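Local coordinates for 70 kDa protein (Xanthomonas sp., PDB 4B2N) that cleaves rubber oxidatively and processively as a dioxygenase carrying two covalently attached c-type hemes, at residues Q62-P74 / T298-N310. Numbering follows the deposited sequence.
Sequences QFNAYFVDLHNPP and TRQFWDGSLSSDN. With HEC (heme c), chain C.
D309 receives L70 and H71 on one carboxylate oxygen, OD2, which accepts from three donors: the backbone N of L70, that of H71, and ND1 of the H71 ring. The ring bond is nearly straight (164°): ND1 lies 2.8 Å from D309 OD2, on the syn side but tilted 29° out of the carboxylate plane, and OD2 sits in the imidazole plane. With CG anti to the backbone N (chi1 -157°), the D309 carboxylate reaches the backbone of L70 and H71. D69 OD1 comes within 3.6 Å of D309 OD2, a like-charge approach probably eased by a water that donates to D69 OD1 and D309 OD1; D69 OD1 also accepts from N72 N in an Asx motif.

Two hydroxyls and a guanidinium take up carbonyls of the loop. S307 OG donates to V68 O (2.6 Å) and accepts from D309 N, closing an ST turn, while T298 OG1 meets A65 O from above the carbonyl plane. Bent at chi2 and chi3, the R299 chain curls back, placing NE at G304 O within its own hairpin; only NH1 crosses, in a weak bond to Y66 O.

The S307 hydroxyl oxygen, a polar atom, lies 4.1 Å above one face of the F67 ring. Van der Waals packing joins F67 CZ to D309 CB at 3.6 Å, A65 CB to R299 CG, and L70 CD1 to N310 CB.

The loop 62-74, between helices 27-32 and 88-104, thus packs against the hairpin of strands 299-300 and 306-307. At the hairpin's turn, the backbone N atoms of F301 and W302 bind heme c propionates, and helix 312-319 follows, with S313 touching Q300, F301 and L306.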
ATOM      1  N   GLN A  62      -1.893  13.655  20.987  1.00 22.43           N
ATOM      2  CA  GLN A  62      -0.966  14.691  20.475  1.00 22.06           C
ATOM      3  C   GLN A  62      -0.503  14.264  19.081  1.00 19.89           C
ATOM      4  O   GLN A  62       0.270  13.322  18.981  1.00 19.15           O
ATOM      5  CB  GLN A  62       0.240  14.805  21.382  1.00 23.54           C
ATOM      6  CG  GLN A  62      -0.212  15.115  22.803  1.00 25.46           C
ATOM      7  CD  GLN A  62      -0.804  16.518  22.869  1.00 26.39           C
ATOM      8  OE1 GLN A  62      -0.220  17.441  22.356  1.00 27.03           O
ATOM      9  NE2 GLN A  62      -1.961  16.673  23.497  1.00 25.73           N
ATOM     10  N   PHE A  63      -0.943  14.960  18.041  1.00 18.68           N
ATOM     11  CA  PHE A  63      -0.500  14.615  16.674  1.00 19.72           C
ATOM     12  C   PHE A  63       0.974  14.881  16.481  1.00 19.71           C
ATOM     13  O   PHE A  63       1.520  15.848  17.000  1.00 21.48           O
ATOM     14  CB  PHE A  63      -1.273  15.405  15.604  1.00 18.50           C
ATOM     15  CG  PHE A  63      -2.760  15.197  15.647  1.00 19.89           C
ATOM     16  CD1 PHE A  63      -3.327  13.938  15.315  1.00 17.96           C
ATOM     17  CD2 PHE A  63      -3.633  16.262  16.048  1.00 21.01           C
ATOM     18  CE1 PHE A  63      -4.724  13.752  15.330  1.00 19.03           C
ATOM     19  CE2 PHE A  63      -5.028  16.057  16.115  1.00 19.74           C
ATOM     20  CZ  PHE A  63      -5.585  14.801  15.732  1.00 20.53           C
ATOM     21  N   ASN A  64       1.619  14.110  15.631  1.00 19.20           N
ATOM     22  CA  ASN A  64       3.018  14.412  15.350  1.00 20.46           C
ATOM     23  C   ASN A  64       3.385  14.272  13.912  1.00 20.18           C
ATOM     24  O   ASN A  64       4.534  14.544  13.560  1.00 19.19           O
ATOM     25  CB  ASN A  64       3.963  13.626  16.256  1.00 20.14           C
ATOM     26  CG  ASN A  64       3.981  12.154  15.922  1.00 20.59           C
ATOM     27  OD1 ASN A  64       3.528  11.743  14.880  1.00 16.90           O
ATOM     28  ND2 ASN A  64       4.510  11.355  16.826  1.00 19.33           N
ATOM     29  N   ALA A  65       2.426  13.910  13.054  1.00 20.62           N
ATOM     30  CA  ALA A  65       2.766  13.757  11.637  1.00 19.57           C
ATOM     31  C   ALA A  65       1.964  14.785  10.858  1.00 19.65           C
ATOM     32  O   ALA A  65       0.758  14.569  10.574  1.00 17.56           O
ATOM     33  CB  ALA A  65       2.450  12.348  11.162  1.00 19.60           C
ATOM     34  N   TYR A  66       2.636  15.893  10.521  1.00 17.25           N
ATOM     35  CA  TYR A  66       1.921  17.009   9.994  1.00 18.29           C
ATOM     36  C   TYR A  66       1.756  16.899   8.518  1.00 17.65           C
ATOM     37  O   TYR A  66       2.659  16.415   7.830  1.00 17.87           O
ATOM     38  CB  TYR A  66       2.555  18.339  10.348  1.00 19.15           C
ATOM     39  CG  TYR A  66       2.621  18.601  11.838  1.00 22.57           C
ATOM     40  CD1 TYR A  66       1.482  18.532  12.639  1.00 24.47           C
ATOM     41  CD2 TYR A  66       3.822  18.899  12.457  1.00 26.81           C
ATOM     42  CE1 TYR A  66       1.547  18.769  14.031  1.00 28.15           C
ATOM     43  CE2 TYR A  66       3.885  19.121  13.850  1.00 31.42           C
ATOM     44  CZ  TYR A  66       2.732  19.086  14.614  1.00 29.79           C
ATOM     45  OH  TYR A  66       2.762  19.296  15.996  1.00 31.21           O
ATOM     46  N   PHE A  67       0.616  17.395   8.055  1.00 17.97           N
ATOM     47  CA  PHE A  67       0.330  17.596   6.659  1.00 16.76           C
ATOM     48  C   PHE A  67       1.227  18.685   6.092  1.00 18.27           C
ATOM     49  O   PHE A  67       1.448  19.676   6.748  1.00 18.90           O
ATOM     50  CB  PHE A  67      -1.106  18.044   6.552  1.00 17.18           C
ATOM     51  CG  PHE A  67      -1.656  18.062   5.168  1.00 17.01           C
ATOM     52  CD1 PHE A  67      -2.120  16.851   4.542  1.00 17.01           C
ATOM     53  CD2 PHE A  67      -1.689  19.237   4.467  1.00 17.30           C
ATOM     54  CE1 PHE A  67      -2.662  16.861   3.257  1.00 16.50           C
ATOM     55  CE2 PHE A  67      -2.294  19.276   3.202  1.00 17.79           C
ATOM     56  CZ  PHE A  67      -2.764  18.071   2.581  1.00 17.71           C
ATOM     57  N   VAL A  68       1.710  18.530   4.853  1.00 15.70           N
ATOM     58  CA  VAL A  68       2.449  19.597   4.192  1.00 17.70           C
ATOM     59  C   VAL A  68       1.718  19.962   2.915  1.00 16.34           C
ATOM     60  O   VAL A  68       1.472  19.099   2.050  1.00 16.13           O
ATOM     61  CB  VAL A  68       3.915  19.208   3.817  1.00 17.22           C
ATOM     62  CG1 VAL A  68       4.539  20.349   2.995  1.00 17.51           C
ATOM     63  CG2 VAL A  68       4.696  18.995   5.080  1.00 17.84           C
ATOM     64  N   ASP A  69       1.391  21.229   2.791  1.00 16.73           N
ATOM     65  CA  ASP A  69       0.608  21.708   1.667  1.00 16.76           C
ATOM     66  C   ASP A  69       1.585  22.040   0.551  1.00 15.82           C
ATOM     67  O   ASP A  69       2.346  22.985   0.655  1.00 16.27           O
ATOM     68  CB  ASP A  69      -0.262  22.902   2.108  1.00 17.81           C
ATOM     69  CG  ASP A  69      -1.106  23.461   0.966  1.00 18.72           C
ATOM     70  OD1 ASP A  69      -0.930  23.046  -0.210  1.00 18.77           O
ATOM     71  OD2 ASP A  69      -1.909  24.362   1.232  1.00 19.59           O
ATOM     72  N   LEU A  70       1.622  21.218  -0.509  1.00 15.55           N
ATOM     73  CA  LEU A  70       2.517  21.493  -1.635  1.00 14.74           C
ATOM     74  C   LEU A  70       1.937  22.472  -2.658  1.00 15.21           C
ATOM     75  O   LEU A  70       2.679  23.056  -3.494  1.00 15.11           O
ATOM     76  CB  LEU A  70       2.844  20.172  -2.427  1.00 14.70           C
ATOM     77  CG  LEU A  70       3.462  19.166  -1.439  1.00 15.28           C
ATOM     78  CD1 LEU A  70       3.504  17.767  -2.069  1.00 14.51           C
ATOM     79  CD2 LEU A  70       4.838  19.660  -0.912  1.00 15.63           C
ATOM     80  N   HIS A  71       0.597  22.617  -2.624  1.00 15.16           N
ATOM     81  CA  HIS A  71      -0.110  23.512  -3.570  1.00 15.83           C
ATOM     82  C   HIS A  71       0.096  24.964  -3.249  1.00 17.19           C
ATOM     83  O   HIS A  71       0.331  25.762  -4.128  1.00 18.35           O
ATOM     84  CB  HIS A  71      -1.594  23.112  -3.693  1.00 16.08           C
ATOM     85  CG  HIS A  71      -1.778  21.830  -4.454  1.00 16.49           C
ATOM     86  ND1 HIS A  71      -1.453  20.621  -3.922  1.00 16.43           N
ATOM     87  CD2 HIS A  71      -2.126  21.605  -5.774  1.00 15.10           C
ATOM     88  CE1 HIS A  71      -1.640  19.675  -4.872  1.00 16.89           C
ATOM     89  NE2 HIS A  71      -2.097  20.286  -5.979  1.00 16.01           N
ATOM     90  N   ASN A  72       0.100  25.282  -1.969  1.00 17.81           N
ATOM     91  CA  ASN A  72       0.406  26.624  -1.488  1.00 19.69           C
ATOM     92  C   ASN A  72       1.481  26.410  -0.424  1.00 17.85           C
ATOM     93  O   ASN A  72       1.157  26.396   0.785  1.00 19.13           O
ATOM     94  CB  ASN A  72      -0.908  27.267  -0.999  1.00 20.23           C
ATOM     95  CG  ASN A  72      -1.759  27.696  -2.175  1.00 21.98           C
ATOM     96  OD1 ASN A  72      -1.456  28.708  -2.808  1.00 23.64           O
ATOM     97  ND2 ASN A  72      -2.727  26.883  -2.556  1.00 21.64           N
ATOM     98  N   PRO A  73       2.745  26.173  -0.881  1.00 17.73           N
ATOM     99  CA  PRO A  73       3.833  25.707   0.035  1.00 18.38           C
ATOM    100  C   PRO A  73       4.332  26.824   0.950  1.00 20.68           C
ATOM    101  O   PRO A  73       4.132  28.011   0.652  1.00 18.55           O
ATOM    102  CB  PRO A  73       4.926  25.199  -0.910  1.00 18.46           C
ATOM    103  CG  PRO A  73       4.744  26.068  -2.118  1.00 17.59           C
ATOM    104  CD  PRO A  73       3.232  26.317  -2.260  1.00 17.98           C
ATOM    105  N   PRO A  74       4.945  26.448   2.085  1.00 21.37           N
ATOM    106  CA  PRO A  74       5.528  27.443   2.959  1.00 25.38           C
ATOM    107  C   PRO A  74       6.660  28.244   2.234  1.00 23.32           C
ATOM    108  O   PRO A  74       7.345  27.704   1.364  1.00 22.42           O
ATOM    109  CB  PRO A  74       6.076  26.587   4.138  1.00 25.27           C
ATOM    110  CG  PRO A  74       5.488  25.217   3.947  1.00 24.93           C
ATOM    111  CD  PRO A  74       5.246  25.071   2.478  1.00 21.88           C
ATOM    112  N   THR A 298      -2.884  12.068   7.182  1.00 15.08           N
ATOM    113  CA  THR A 298      -2.019  13.211   6.811  1.00 15.91           C
ATOM    114  C   THR A 298      -0.786  12.831   6.052  1.00 14.93           C
ATOM    115  O   THR A 298      -0.272  13.677   5.256  1.00 16.63           O
ATOM    116  CB  THR A 298      -1.605  14.007   8.086  1.00 16.53           C
ATOM    117  OG1 THR A 298      -0.865  13.105   8.939  1.00 16.37           O
ATOM    118  CG2 THR A 298      -2.860  14.556   8.839  1.00 15.50           C
ATOM    119  N   ARG A 299      -0.355  11.553   6.147  1.00 15.09           N
ATOM    120  CA  ARG A 299       0.878  11.127   5.474  1.00 14.71           C
ATOM    121  C   ARG A 299       0.624   9.940   4.550  1.00 15.30           C
ATOM    122  O   ARG A 299      -0.369   9.234   4.700  1.00 14.30           O
ATOM    123  CB  ARG A 299       1.965  10.667   6.487  1.00 15.95           C
ATOM    124  CG  ARG A 299       2.173  11.618   7.657  1.00 17.16           C
ATOM    125  CD  ARG A 299       2.668  12.993   7.225  1.00 19.21           C
ATOM    126  NE  ARG A 299       4.040  12.944   6.700  1.00 20.23           N
ATOM    127  CZ  ARG A 299       4.735  13.950   6.211  1.00 18.76           C
ATOM    128  NH1 ARG A 299       4.212  15.167   6.119  1.00 17.55           N
ATOM    129  NH2 ARG A 299       6.002  13.726   5.804  1.00 21.59           N
ATOM    130  N   GLN A 300       1.630   9.674   3.737  1.00 15.38           N
ATOM    131  CA  GLN A 300       1.688   8.478   2.882  1.00 15.63           C
ATOM    132  C   GLN A 300       2.724   7.505   3.506  1.00 16.33           C
ATOM    133  O   GLN A 300       3.713   7.932   4.097  1.00 16.27           O
ATOM    134  CB  GLN A 300       2.189   8.892   1.479  1.00 15.77           C
ATOM    135  CG  GLN A 300       1.423  10.065   0.897  1.00 17.89           C
ATOM    136  CD  GLN A 300       0.333   9.624  -0.062  1.00 18.68           C
ATOM    137  OE1 GLN A 300      -0.139  10.403  -0.886  1.00 21.51           O
ATOM    138  NE2 GLN A 300      -0.144   8.432   0.126  1.00 17.34           N
ATOM    139  N   PHE A 301       2.505   6.207   3.270  1.00 14.86           N
ATOM    140  CA  PHE A 301       3.433   5.166   3.486  1.00 14.69           C
ATOM    141  C   PHE A 301       3.442   4.772   4.942  1.00 16.46           C
ATOM    142  O   PHE A 301       3.010   5.549   5.841  1.00 16.34           O
ATOM    143  CB  PHE A 301       4.818   5.520   2.924  1.00 14.95           C
ATOM    144  CG  PHE A 301       4.898   5.498   1.396  1.00 15.68           C
ATOM    145  CD1 PHE A 301       4.200   4.581   0.635  1.00 16.09           C
ATOM    146  CD2 PHE A 301       5.758   6.382   0.732  1.00 17.44           C
ATOM    147  CE1 PHE A 301       4.319   4.541  -0.776  1.00 15.74           C
ATOM    148  CE2 PHE A 301       5.909   6.338  -0.668  1.00 17.00           C
ATOM    149  CZ  PHE A 301       5.180   5.411  -1.441  1.00 15.91           C
ATOM    150  N   TRP A 302       3.880   3.539   5.183  1.00 15.79           N
ATOM    151  CA  TRP A 302       3.840   2.990   6.543  1.00 15.47           C
ATOM    152  C   TRP A 302       4.659   3.754   7.533  1.00 17.26           C
ATOM    153  O   TRP A 302       4.360   3.699   8.720  1.00 16.39           O
ATOM    154  CB  TRP A 302       4.341   1.534   6.537  1.00 13.42           C
ATOM    155  CG  TRP A 302       3.221   0.626   6.164  1.00 14.50           C
ATOM    156  CD1 TRP A 302       3.042  -0.134   4.998  1.00 14.76           C
ATOM    157  CD2 TRP A 302       2.089   0.331   7.012  1.00 15.75           C
ATOM    158  NE1 TRP A 302       1.896  -0.860   5.082  1.00 15.15           N
ATOM    159  CE2 TRP A 302       1.285  -0.645   6.297  1.00 14.59           C
ATOM    160  CE3 TRP A 302       1.721   0.712   8.344  1.00 14.75           C
ATOM    161  CZ2 TRP A 302       0.110  -1.144   6.834  1.00 15.09           C
ATOM    162  CZ3 TRP A 302       0.539   0.188   8.887  1.00 15.65           C
ATOM    163  CH2 TRP A 302      -0.245  -0.744   8.166  1.00 15.52           C
ATOM    164  N   ASP A 303       5.671   4.455   7.048  1.00 17.13           N
ATOM    165  CA  ASP A 303       6.542   5.284   7.905  1.00 16.50           C
ATOM    166  C   ASP A 303       6.062   6.752   7.978  1.00 16.72           C
ATOM    167  O   ASP A 303       6.702   7.579   8.644  1.00 15.34           O
ATOM    168  CB  ASP A 303       8.006   5.272   7.389  1.00 18.53           C
ATOM    169  CG  ASP A 303       8.100   5.501   5.862  1.00 20.24           C
ATOM    170  OD1 ASP A 303       7.115   5.930   5.225  1.00 18.64           O
ATOM    171  OD2 ASP A 303       9.198   5.288   5.292  1.00 20.98           O
ATOM    172  N   GLY A 304       4.965   7.069   7.322  1.00 15.12           N
ATOM    173  CA  GLY A 304       4.472   8.449   7.359  1.00 15.31           C
ATOM    174  C   GLY A 304       5.489   9.390   6.718  1.00 15.97           C
ATOM    175  O   GLY A 304       5.567  10.546   7.067  1.00 16.24           O
ATOM    176  N   SER A 305       6.284   8.878   5.802  1.00 15.49           N
ATOM    177  CA  SER A 305       7.425   9.661   5.266  1.00 15.52           C
ATOM    178  C   SER A 305       7.050  10.925   4.435  1.00 15.10           C
ATOM    179  O   SER A 305       7.850  11.889   4.376  1.00 16.37           O
ATOM    180  CB  SER A 305       8.250   8.751   4.394  1.00 17.04           C
ATOM    181  OG  SER A 305       7.467   8.195   3.376  1.00 18.22           O
ATOM    182  N   LEU A 306       5.923  10.890   3.739  1.00 13.93           N
ATOM    183  CA  LEU A 306       5.529  11.982   2.843  1.00 13.44           C
ATOM    184  C   LEU A 306       4.183  12.557   3.101  1.00 14.28           C
ATOM    185  O   LEU A 306       3.303  11.848   3.538  1.00 14.71           O
ATOM    186  CB  LEU A 306       5.549  11.486   1.384  1.00 13.66           C
ATOM    187  CG  LEU A 306       6.875  10.894   0.891  1.00 14.83           C
ATOM    188  CD1 LEU A 306       6.701  10.126  -0.385  1.00 13.94           C
ATOM    189  CD2 LEU A 306       7.911  11.998   0.687  1.00 14.23           C
ATOM    190  N   SER A 307       3.982  13.843   2.773  1.00 15.10           N
ATOM    191  CA  SER A 307       2.654  14.488   2.865  1.00 15.00           C
ATOM    192  C   SER A 307       1.620  13.819   2.012  1.00 14.83           C
ATOM    193  O   SER A 307       1.891  13.505   0.837  1.00 13.54           O
ATOM    194  CB  SER A 307       2.731  15.930   2.362  1.00 15.25           C
ATOM    195  OG  SER A 307       1.447  16.546   2.508  1.00 18.16           O
ATOM    196  N   SER A 308       0.414  13.629   2.553  1.00 14.33           N
ATOM    197  CA  SER A 308      -0.695  13.173   1.727  1.00 14.56           C
ATOM    198  C   SER A 308      -1.128  14.148   0.622  1.00 14.66           C
ATOM    199  O   SER A 308      -1.964  13.799  -0.183  1.00 16.14           O
ATOM    200  CB  SER A 308      -1.921  12.817   2.577  1.00 15.12           C
ATOM    201  OG  SER A 308      -1.575  11.681   3.362  1.00 15.62           O
ATOM    202  N   ASP A 309      -0.619  15.375   0.643  1.00 15.78           N
ATOM    203  CA  ASP A 309      -0.876  16.314  -0.482  1.00 15.34           C
ATOM    204  C   ASP A 309      -0.163  15.860  -1.786  1.00 15.03           C
ATOM    205  O   ASP A 309      -0.514  16.290  -2.910  1.00 14.30           O
ATOM    206  CB  ASP A 309      -0.424  17.734  -0.124  1.00 14.72           C
ATOM    207  CG  ASP A 309      -1.152  18.793  -0.977  1.00 15.27           C
ATOM    208  OD1 ASP A 309      -2.404  18.721  -1.140  1.00 14.88           O
ATOM    209  OD2 ASP A 309      -0.486  19.716  -1.489  1.00 15.25           O
ATOM    210  N   ASN A 310       0.837  15.013  -1.625  1.00 14.47           N
ATOM    211  CA  ASN A 310       1.717  14.664  -2.711  1.00 14.74           C
ATOM    212  C   ASN A 310       1.152  13.498  -3.465  1.00 14.70           C
ATOM    213  O   ASN A 310       0.491  12.672  -2.891  1.00 15.09           O
ATOM    214  CB  ASN A 310       3.160  14.393  -2.229  1.00 14.49           C
ATOM    215  CG  ASN A 310       3.573  12.951  -2.432  1.00 13.71           C
ATOM    216  OD1 ASN A 310       4.134  12.620  -3.418  1.00 13.59           O
ATOM    217  ND2 ASN A 310       3.296  12.099  -1.438  1.00 14.97           N
TER
HETATM  218 FE   HEC C 700       0.530   1.217  -3.729  1.00 12.72          FE
HETATM  219  CHA HEC C 700       1.338   2.574  -0.617  1.00 12.17           C
HETATM  220  CHB HEC C 700      -1.206   4.156  -4.569  1.00 12.20           C
HETATM  221  CHC HEC C 700       0.277   0.245  -7.105  1.00 12.80           C
HETATM  222  CHD HEC C 700       1.635  -1.817  -2.781  1.00 12.71           C
HETATM  223  NA  HEC C 700       0.179   2.931  -2.877  1.00 12.51           N
HETATM  224  C1A HEC C 700       0.438   3.278  -1.516  1.00 12.76           C
HETATM  225  C2A HEC C 700      -0.231   4.499  -1.094  1.00 12.89           C
HETATM  226  C3A HEC C 700      -0.968   4.993  -2.210  1.00 12.45           C
HETATM  227  C4A HEC C 700      -0.715   4.002  -3.263  1.00 12.89           C
HETATM  228  CMA HEC C 700      -1.873   6.208  -2.249  1.00 13.07           C
HETATM  229  CAA HEC C 700      -0.201   5.199   0.289  1.00 12.98           C
HETATM  230  CBA HEC C 700      -1.184   4.430   1.175  1.00 12.66           C
HETATM  231  CGA HEC C 700      -1.136   4.882   2.623  1.00 13.12           C
HETATM  232  O1A HEC C 700      -0.030   5.061   3.240  1.00 13.21           O
HETATM  233  O2A HEC C 700      -2.249   4.972   3.149  1.00 14.42           O
HETATM  234  NB  HEC C 700      -0.189   2.081  -5.438  1.00 12.51           N
HETATM  235  C1B HEC C 700      -0.925   3.186  -5.595  1.00 12.98           C
HETATM  236  C2B HEC C 700      -1.354   3.481  -6.954  1.00 12.39           C
HETATM  237  C3B HEC C 700      -0.909   2.362  -7.690  1.00 11.59           C
HETATM  238  C4B HEC C 700      -0.272   1.527  -6.678  1.00 13.61           C
HETATM  239  CMB HEC C 700      -2.084   4.715  -7.305  1.00 12.86           C
HETATM  240  CAB HEC C 700      -0.985   2.085  -9.169  1.00 12.22           C
HETATM  241  CBB HEC C 700      -0.274   3.004  -9.985  1.00 11.05           C
HETATM  242  NC  HEC C 700       0.835  -0.414  -4.814  1.00 12.69           N
HETATM  243  C1C HEC C 700       0.747  -0.734  -6.156  1.00 13.19           C
HETATM  244  C2C HEC C 700       1.065  -2.155  -6.450  1.00 13.55           C
HETATM  245  C3C HEC C 700       1.490  -2.720  -5.151  1.00 13.07           C
HETATM  246  C4C HEC C 700       1.346  -1.628  -4.191  1.00 12.64           C
HETATM  247  CMC HEC C 700       1.021  -2.761  -7.849  1.00 13.55           C
HETATM  248  CAC HEC C 700       1.976  -4.102  -4.839  1.00 14.24           C
HETATM  249  CBC HEC C 700       2.850  -4.705  -5.750  1.00 14.03           C
HETATM  250  ND  HEC C 700       1.361   0.532  -2.000  1.00 12.62           N
HETATM  251  C1D HEC C 700       1.750  -0.728  -1.812  1.00 12.80           C
HETATM  252  C2D HEC C 700       2.277  -0.979  -0.509  1.00 12.27           C
HETATM  253  C3D HEC C 700       2.199   0.307   0.110  1.00 12.76           C
HETATM  254  C4D HEC C 700       1.636   1.182  -0.911  1.00 12.34           C
HETATM  255  CMD HEC C 700       2.791  -2.222   0.121  1.00 12.63           C
HETATM  256  CAD HEC C 700       2.748   0.617   1.459  1.00 13.05           C
HETATM  257  CBD HEC C 700       4.274   0.767   1.082  1.00 13.50           C
HETATM  258  CGD HEC C 700       5.084   0.974   2.341  1.00 15.14           C
HETATM  259  O1D HEC C 700       5.755   0.031   2.832  1.00 15.60           O
HETATM  260  O2D HEC C 700       4.957   2.112   2.906  1.00 14.68           O
HETATM  261  O   HOH W   1      -3.119  21.307  -0.726  1.00 16.92           O